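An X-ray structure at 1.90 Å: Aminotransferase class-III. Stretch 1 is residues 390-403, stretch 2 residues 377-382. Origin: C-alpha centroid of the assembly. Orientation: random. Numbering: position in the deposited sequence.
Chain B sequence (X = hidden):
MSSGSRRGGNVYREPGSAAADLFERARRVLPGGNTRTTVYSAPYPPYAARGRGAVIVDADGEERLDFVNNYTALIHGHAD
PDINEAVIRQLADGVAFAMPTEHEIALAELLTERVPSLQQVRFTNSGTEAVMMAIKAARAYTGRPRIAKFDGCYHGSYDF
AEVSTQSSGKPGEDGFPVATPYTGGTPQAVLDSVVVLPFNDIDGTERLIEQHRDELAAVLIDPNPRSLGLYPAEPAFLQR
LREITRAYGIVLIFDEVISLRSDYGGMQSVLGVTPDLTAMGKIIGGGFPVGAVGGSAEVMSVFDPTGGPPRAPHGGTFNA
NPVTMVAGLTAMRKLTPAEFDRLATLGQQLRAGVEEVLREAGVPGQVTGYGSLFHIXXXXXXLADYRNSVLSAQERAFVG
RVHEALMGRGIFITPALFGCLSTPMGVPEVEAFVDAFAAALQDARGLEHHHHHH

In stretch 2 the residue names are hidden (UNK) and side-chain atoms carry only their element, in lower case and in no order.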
# COMPACT_ATOMS: atom_id res chain seq x y z
N VAL B 390 20.89 9.52 -18.87
CA VAL B 390 20.88 10.76 -18.11
C VAL B 390 20.96 11.95 -19.05
O VAL B 390 21.79 11.99 -19.97
CB VAL B 390 22.03 10.79 -17.10
CG1 VAL B 390 21.95 12.05 -16.26
CG2 VAL B 390 22.00 9.55 -16.20
N LEU B 391 20.12 12.95 -18.80
CA LEU B 391 20.02 14.11 -19.68
C LEU B 391 20.90 15.26 -19.20
O LEU B 391 21.02 15.51 -17.99
CB LEU B 391 18.57 14.58 -19.78
CG LEU B 391 17.57 13.59 -20.38
CD1 LEU B 391 16.22 14.24 -20.65
CD2 LEU B 391 18.13 12.98 -21.67
N SER B 392 21.49 15.97 -20.15
CA SER B 392 22.20 17.20 -19.85
C SER B 392 21.21 18.31 -19.54
O SER B 392 20.00 18.17 -19.72
CB SER B 392 23.09 17.60 -21.03
OG SER B 392 22.28 17.90 -22.16
N ALA B 393 21.74 19.45 -19.06
CA ALA B 393 20.89 20.61 -18.81
C ALA B 393 20.18 21.06 -20.08
O ALA B 393 18.98 21.35 -20.06
CB ALA B 393 21.72 21.75 -18.23
N GLN B 394 20.91 21.12 -21.20
CA GLN B 394 20.31 21.52 -22.47
C GLN B 394 19.20 20.56 -22.87
O GLN B 394 18.13 20.99 -23.34
CB GLN B 394 21.37 21.57 -23.57
CG GLN B 394 20.78 21.66 -24.96
CD GLN B 394 21.82 21.91 -26.03
OE1 GLN B 394 22.05 21.08 -26.90
NE2 GLN B 394 22.45 23.06 -25.96
N GLU B 395 19.43 19.27 -22.68
CA GLU B 395 18.40 18.29 -23.03
C GLU B 395 17.19 18.40 -22.11
O GLU B 395 16.05 18.31 -22.57
CB GLU B 395 18.99 16.88 -23.00
CG GLU B 395 19.83 16.61 -24.24
CD GLU B 395 20.80 15.46 -24.09
OE1 GLU B 395 20.93 14.92 -22.96
OE2 GLU B 395 21.45 15.11 -25.10
N ARG B 396 17.41 18.63 -20.81
CA ARG B 396 16.28 18.80 -19.90
C ARG B 396 15.44 20.02 -20.30
O ARG B 396 14.21 19.94 -20.35
CB ARG B 396 16.77 18.92 -18.44
CG ARG B 396 17.30 17.61 -17.86
CD ARG B 396 17.53 17.69 -16.34
NE ARG B 396 18.42 18.79 -15.95
CZ ARG B 396 19.74 18.68 -15.78
NH1 ARG B 396 20.35 17.52 -15.97
NH2 ARG B 396 20.46 19.74 -15.42
N ALA B 397 16.10 21.14 -20.60
CA ALA B 397 15.35 22.34 -21.02
C ALA B 397 14.59 22.12 -22.33
O ALA B 397 13.43 22.54 -22.46
CB ALA B 397 16.30 23.53 -21.15
N PHE B 398 15.22 21.46 -23.31
CA PHE B 398 14.57 21.25 -24.61
C PHE B 398 13.39 20.29 -24.49
O PHE B 398 12.30 20.55 -25.03
CB PHE B 398 15.60 20.74 -25.62
CG PHE B 398 15.12 20.78 -27.05
CD1 PHE B 398 15.09 21.98 -27.76
CD2 PHE B 398 14.69 19.63 -27.67
CE1 PHE B 398 14.65 22.01 -29.07
CE2 PHE B 398 14.23 19.66 -28.99
CZ PHE B 398 14.21 20.85 -29.69
N VAL B 399 13.58 19.16 -23.79
CA VAL B 399 12.49 18.24 -23.52
C VAL B 399 11.37 18.94 -22.77
O VAL B 399 10.18 18.70 -23.04
CB VAL B 399 13.01 17.01 -22.75
CG1 VAL B 399 11.85 16.17 -22.21
CG2 VAL B 399 13.91 16.16 -23.65
N GLY B 400 11.72 19.82 -21.82
CA GLY B 400 10.70 20.58 -21.11
C GLY B 400 9.90 21.49 -22.02
O GLY B 400 8.69 21.63 -21.85
N ARG B 401 10.57 22.13 -22.98
CA ARG B 401 9.83 22.93 -23.96
C ARG B 401 8.87 22.06 -24.76
O ARG B 401 7.70 22.42 -24.97
CB ARG B 401 10.80 23.66 -24.90
CG ARG B 401 11.44 24.91 -24.31
CD ARG B 401 12.25 25.71 -25.36
NE ARG B 401 12.70 26.99 -24.82
CZ ARG B 401 11.92 28.06 -24.68
NH1 ARG B 401 10.65 28.01 -25.07
NH2 ARG B 401 12.40 29.19 -24.17
N VAL B 402 9.33 20.88 -25.22
CA VAL B 402 8.45 20.01 -26.00
C VAL B 402 7.26 19.57 -25.16
O VAL B 402 6.11 19.56 -25.62
CB VAL B 402 9.25 18.80 -26.55
CG1 VAL B 402 8.31 17.78 -27.20
CG2 VAL B 402 10.30 19.27 -27.54
N HIS B 403 7.51 19.21 -23.89
CA HIS B 403 6.43 18.76 -23.03
C HIS B 403 5.40 19.86 -22.78
O HIS B 403 4.19 19.63 -22.87
CB HIS B 403 7.00 18.24 -21.71
CG HIS B 403 5.96 17.91 -20.68
ND1 HIS B 403 5.59 18.80 -19.69
CD2 HIS B 403 5.20 16.81 -20.50
CE1 HIS B 403 4.65 18.25 -18.94
NE2 HIS B 403 4.40 17.04 -19.41
N UNK B 377 13.08 10.19 -27.23
CA UNK B 377 14.38 10.67 -26.81
C UNK B 377 14.85 11.71 -27.81
O UNK B 377 14.78 11.48 -29.02
c UNK B 377 15.38 9.51 -26.76
c UNK B 377 14.39 7.15 -26.32
n UNK B 377 14.14 6.45 -25.17
n UNK B 377 14.97 8.33 -24.57
c UNK B 377 14.51 7.18 -24.13
c UNK B 377 14.91 8.35 -25.95
N UNK B 378 15.35 12.84 -27.30
CA UNK B 378 15.84 13.92 -28.16
C UNK B 378 17.36 13.91 -28.26
O UNK B 378 18.03 14.95 -28.26
c UNK B 378 15.31 15.26 -27.68
c UNK B 378 13.20 16.61 -27.41
c UNK B 378 13.78 15.24 -27.68
c UNK B 378 13.23 14.69 -29.00
N UNK B 379 17.93 12.70 -28.31
CA UNK B 379 19.34 12.47 -28.53
C UNK B 379 19.47 11.13 -29.24
O UNK B 379 18.50 10.38 -29.38
c UNK B 379 19.62 9.32 -25.53
n UNK B 379 20.13 10.07 -26.49
c UNK B 379 20.13 12.49 -27.22
n UNK B 379 18.91 10.09 -24.72
c UNK B 379 19.73 11.38 -26.29
c UNK B 379 18.96 11.38 -25.18
N UNK B 380 20.69 10.82 -29.69
CA UNK B 380 20.94 9.57 -30.39
C UNK B 380 22.01 8.74 -29.68
O UNK B 380 22.77 8.01 -30.32
n UNK B 380 19.41 10.23 -35.00
c UNK B 380 21.31 9.84 -31.85
c UNK B 380 20.07 10.16 -32.68
o UNK B 380 21.40 11.09 -34.44
c UNK B 380 20.36 10.53 -34.12
N UNK B 381 22.07 8.83 -28.34
CA UNK B 381 22.98 7.98 -27.59
C UNK B 381 22.42 6.57 -27.47
O UNK B 381 21.22 6.39 -27.28
c UNK B 381 22.38 11.76 -24.00
n UNK B 381 22.71 12.76 -24.82
n UNK B 381 21.35 11.89 -23.18
c UNK B 381 24.26 10.41 -24.83
c UNK B 381 23.87 9.92 -26.23
n UNK B 381 23.10 10.64 -23.99
c UNK B 381 23.23 8.55 -26.20
N UNK B 382 23.28 5.55 -27.58
CA UNK B 382 22.82 4.16 -27.40
C UNK B 382 22.44 3.92 -25.94
O UNK B 382 23.30 3.95 -25.05
c UNK B 382 24.74 5.65 -27.76
c UNK B 382 24.04 3.33 -27.81
c UNK B 382 25.22 4.24 -27.62
O HOH W 1 20.67 16.05 -27.57

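Position 377 carries six side-chain atoms: one carbon leading into a five-membered ring of three carbons and two nitrogens. They make no contact with stretch 1. Only an imidazole fits this pattern, so the residue is His-377. One ring nitrogen, NE2, is hydrogen-bonded elsewhere in the structure.

Position 378 has four carbons and no heteroatom. Its CA-to-CB bond points toward the helix, and a terminal carbon lies against Phe-398, Val-399 and Val-402. The chain forks at its second carbon rather than at CB, which separates leucine from isoleucine; the residue is Leu-378. With chi1 in m and chi2 in t, Leu-378 CD1 lies 3.4 Å from Phe-398 CD2, near the plane of the phenyl ring and at its edge. The same CD1 is 3.9 Å from Val-399 CG2 and 3.9 Å from Val-402 CG2, so one methyl group meets three helix side chains.

Position 379 repeats the pattern of one carbon and a five-membered ring with two nitrogens. Its CB is near Glu-395 and a ring carbon is near Leu-391. The residue is His-379. Its CB is 3.6 Å from Glu-395 OE2, and its CD2 is 3.9 Å from Leu-391 CD2. The ring also serves its own stretch: ND1 accepts a hydrogen bond from the backbone N of position 381 at 3.0 Å.

Position 380 shows three carbons in a row, the third bearing one oxygen and one nitrogen. Nothing on stretch 1 is within its reach; it touches a crystal neighbour instead. This is a carboxamide on a two-carbon arm, hence Gln-380.

Position 381 has three carbons, a nitrogen, and then a carbon holding two more nitrogens, both of which meet the Glu-395 carboxylate. This is the guanidinium of Arg-381. NH1 donates to Glu-395 OE2 at 2.7 Å with an angle of 168°, and NH2 donates to Glu-395 OE1 at 3.1 Å with an angle of 143°. The pair forms a two-pronged salt bridge. Leu-391 CD2 packs 3.7 Å from NH2, at the guanidinium edge.

Position 382 has three carbons closing a ring onto the backbone N and touches nothing on stretch 1; the ring defines Pro-382.

The contact therefore has an apolar part centred on Leu-378 and a charged part centred on Arg-381. Glu-395 ties the latter to the helix start: its OE1 also accepts from Ser-392 N at 3.1 Å, while its backbone N donates to Ser-392 OG at 3.2 Å, the N-cap bond. Water 1 bridges the backbone of Leu-378 to Glu-395, donating to Leu-378 O at 2.9 Å and to Glu-395 OE2 at 2.8 Å. Together the two stretches bury 315 Å².

Stretch 2 377-382: HLHQRP
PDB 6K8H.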